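Local coordinates for tailspike protein (PDB 3RIQ), which probably recognises the lipopolysaccharide of Salmonella as the phage's receptor and cleaves it as an endorhamnosidase, at residues Met21-Ala26 with Leu69-Leu74. Residues are numbered along the deposited sequence; the frame is centred on the assembly and turned at random.
Sequences MTLQEA and LNWNNL
Leu-69 meets Leu-23 near the N-terminal end of a right-handed parallel beta-helix. Helix 23-29 lies against the first coils, consistent with a helix that covers their open end, and strand 67-72, lying between strands 46-49 and 146-151, supplies the wall it faces. The touch at Leu-69 is loose: its CD2 lies 4.3 Å from CD2 of Leu-23, methyl against methyl, while Phe-42 and Leu-148 also pack on this residue. Asn-70, the next residue, bonds through its backbone to Glu-46 and Val-48, which ties the wall to the preceding coil. Trp-71 returns to the interior and makes the closer approach. Its CG is anti to the carbonyl carbon (chi1 -79°), a turn that swings the indole back toward the helix, and the Leu-23 side chain crosses it at about a right angle. Phe-50 meets the same indole edge to face, and Val-48 touches both Trp-71 and Leu-23. Beyond the tryptophan, Asn-73 ND2 bonds to the Asp-49 carboxylate, while Gln-24 OE1 accepts from the backbone N of the same aspartate, a polar link between Asn-73 and the helix. The first turn of the helix is fixed by a capping box: Thr-22 OG1 accepts from Glu-25 N at 3.0 Å, and Glu-25 OE1 in return is gripped by two donors, Thr-22 N from above the carboxylate plane and Met-21 N nearly along the C-O bond. Leu-23, just inside that cap, holds its CG anti to the backbone N (chi1 -169°) and brings CD2 obliquely to the indole, 3.7 Å from Trp-71 NE1, a buried nitrogen with no hydrogen-bond partner in the model.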
loop_
_atom_site.group_PDB
_atom_site.type_symbol
_atom_site.label_atom_id
_atom_site.label_comp_id
_atom_site.label_asym_id
_atom_site.label_seq_id
_atom_site.Cartn_x
_atom_site.Cartn_y
_atom_site.Cartn_z
ATOM N N MET A 21 22.071 -12.897 -45.462
ATOM C CA MET A 21 23.076 -13.642 -44.697
ATOM C C MET A 21 23.314 -13.036 -43.323
ATOM O O MET A 21 23.574 -13.763 -42.359
ATOM C CB MET A 21 24.397 -13.749 -45.468
ATOM C CG MET A 21 24.351 -14.732 -46.629
ATOM S SD MET A 21 23.976 -16.409 -46.061
ATOM C CE MET A 21 25.509 -16.908 -45.270
ATOM N N THR A 22 23.221 -11.708 -43.220
ATOM C CA THR A 22 23.569 -11.015 -41.969
ATOM C C THR A 22 22.431 -10.099 -41.536
ATOM O O THR A 22 21.618 -9.638 -42.363
ATOM C CB THR A 22 24.846 -10.148 -42.083
ATOM O OG1 THR A 22 24.616 -9.055 -42.964
ATOM C CG2 THR A 22 26.069 -10.960 -42.583
ATOM N N LEU A 23 22.443 -9.755 -40.251
ATOM C CA LEU A 23 21.523 -8.780 -39.708
ATOM C C LEU A 23 21.758 -7.383 -40.303
ATOM O O LEU A 23 20.794 -6.657 -40.576
ATOM C CB LEU A 23 21.637 -8.750 -38.184
ATOM C CG LEU A 23 20.550 -7.971 -37.458
ATOM C CD1 LEU A 23 19.113 -8.356 -37.887
ATOM C CD2 LEU A 23 20.788 -8.190 -35.916
ATOM N N GLN A 24 23.013 -7.034 -40.574
ATOM C CA GLN A 24 23.302 -5.758 -41.243
ATOM C C GLN A 24 22.659 -5.692 -42.636
ATOM O O GLN A 24 22.036 -4.677 -42.997
ATOM C CB GLN A 24 24.815 -5.507 -41.363
ATOM C CG GLN A 24 25.131 -4.203 -42.143
ATOM C CD GLN A 24 24.675 -2.990 -41.324
ATOM O OE1 GLN A 24 25.244 -2.693 -40.267
ATOM N NE2 GLN A 24 23.600 -2.347 -41.765
ATOM N N GLU A 25 22.757 -6.770 -43.411
ATOM C CA GLU A 25 22.118 -6.744 -44.742
ATOM C C GLU A 25 20.604 -6.529 -44.631
ATOM O O GLU A 25 20.007 -5.772 -45.403
ATOM C CB GLU A 25 22.397 -8.050 -45.481
ATOM C CG GLU A 25 23.813 -8.171 -46.025
ATOM C CD GLU A 25 24.246 -9.597 -46.320
ATOM O OE1 GLU A 25 23.527 -10.550 -45.953
ATOM O OE2 GLU A 25 25.334 -9.759 -46.904
ATOM N N ALA A 26 19.986 -7.164 -43.637
ATOM C CA ALA A 26 18.547 -7.004 -43.404
ATOM C C ALA A 26 18.218 -5.559 -42.956
ATOM O O ALA A 26 17.268 -4.949 -43.459
ATOM C CB ALA A 26 18.061 -8.035 -42.368
ATOM N N LEU A 69 26.392 -8.102 -29.153
ATOM C CA LEU A 69 25.837 -7.688 -30.460
ATOM C C LEU A 69 25.487 -6.186 -30.320
ATOM O O LEU A 69 24.627 -5.814 -29.504
ATOM C CB LEU A 69 24.592 -8.536 -30.770
ATOM C CG LEU A 69 23.765 -8.150 -32.016
ATOM C CD1 LEU A 69 24.642 -8.190 -33.310
ATOM C CD2 LEU A 69 22.596 -9.134 -32.158
ATOM N N ASN A 70 26.162 -5.322 -31.078
ATOM C CA ASN A 70 25.939 -3.844 -31.017
ATOM C C ASN A 70 24.891 -3.389 -32.010
ATOM O O ASN A 70 24.950 -3.730 -33.213
ATOM C CB ASN A 70 27.249 -3.102 -31.341
ATOM C CG ASN A 70 28.363 -3.446 -30.394
ATOM O OD1 ASN A 70 29.275 -4.246 -30.707
ATOM N ND2 ASN A 70 28.329 -2.834 -29.237
ATOM N N TRP A 71 23.929 -2.605 -31.525
ATOM C CA TRP A 71 22.918 -1.974 -32.372
ATOM C C TRP A 71 23.131 -0.473 -32.350
ATOM O O TRP A 71 22.965 0.191 -31.299
ATOM C CB TRP A 71 21.518 -2.330 -31.888
ATOM C CG TRP A 71 21.050 -3.713 -32.295
ATOM C CD1 TRP A 71 21.800 -4.752 -32.847
ATOM C CD2 TRP A 71 19.717 -4.196 -32.191
ATOM N NE1 TRP A 71 20.971 -5.839 -33.087
ATOM C CE2 TRP A 71 19.697 -5.524 -32.688
ATOM C CE3 TRP A 71 18.510 -3.629 -31.707
ATOM C CZ2 TRP A 71 18.510 -6.318 -32.691
ATOM C CZ3 TRP A 71 17.352 -4.398 -31.732
ATOM C CH2 TRP A 71 17.357 -5.738 -32.224
ATOM N N ASN A 72 23.479 0.064 -33.521
ATOM C CA ASN A 72 23.901 1.475 -33.658
ATOM C C ASN A 72 22.944 2.224 -34.570
ATOM O O ASN A 72 22.346 1.637 -35.468
ATOM C CB ASN A 72 25.309 1.526 -34.261
ATOM C CG ASN A 72 26.307 0.771 -33.433
ATOM O OD1 ASN A 72 27.210 0.091 -33.950
ATOM N ND2 ASN A 72 26.192 0.906 -32.149
ATOM N N ASN A 73 22.789 3.513 -34.322
ATOM C CA ASN A 73 21.943 4.392 -35.138
ATOM C C ASN A 73 20.502 3.919 -35.297
ATOM O O ASN A 73 19.901 4.086 -36.343
ATOM C CB ASN A 73 22.586 4.625 -36.518
ATOM C CG ASN A 73 23.978 5.193 -36.395
ATOM O OD1 ASN A 73 24.209 6.135 -35.634
ATOM N ND2 ASN A 73 24.905 4.663 -37.167
ATOM N N LEU A 74 19.927 3.385 -34.238
ATOM C CA LEU A 74 18.528 3.027 -34.303
ATOM C C LEU A 74 17.734 4.291 -34.127
ATOM O O LEU A 74 17.995 5.044 -33.188
ATOM C CB LEU A 74 18.203 2.006 -33.173
ATOM C CG LEU A 74 16.791 1.427 -33.181
ATOM C CD1 LEU A 74 16.503 0.750 -34.547
ATOM C CD2 LEU A 74 16.610 0.388 -32.016
#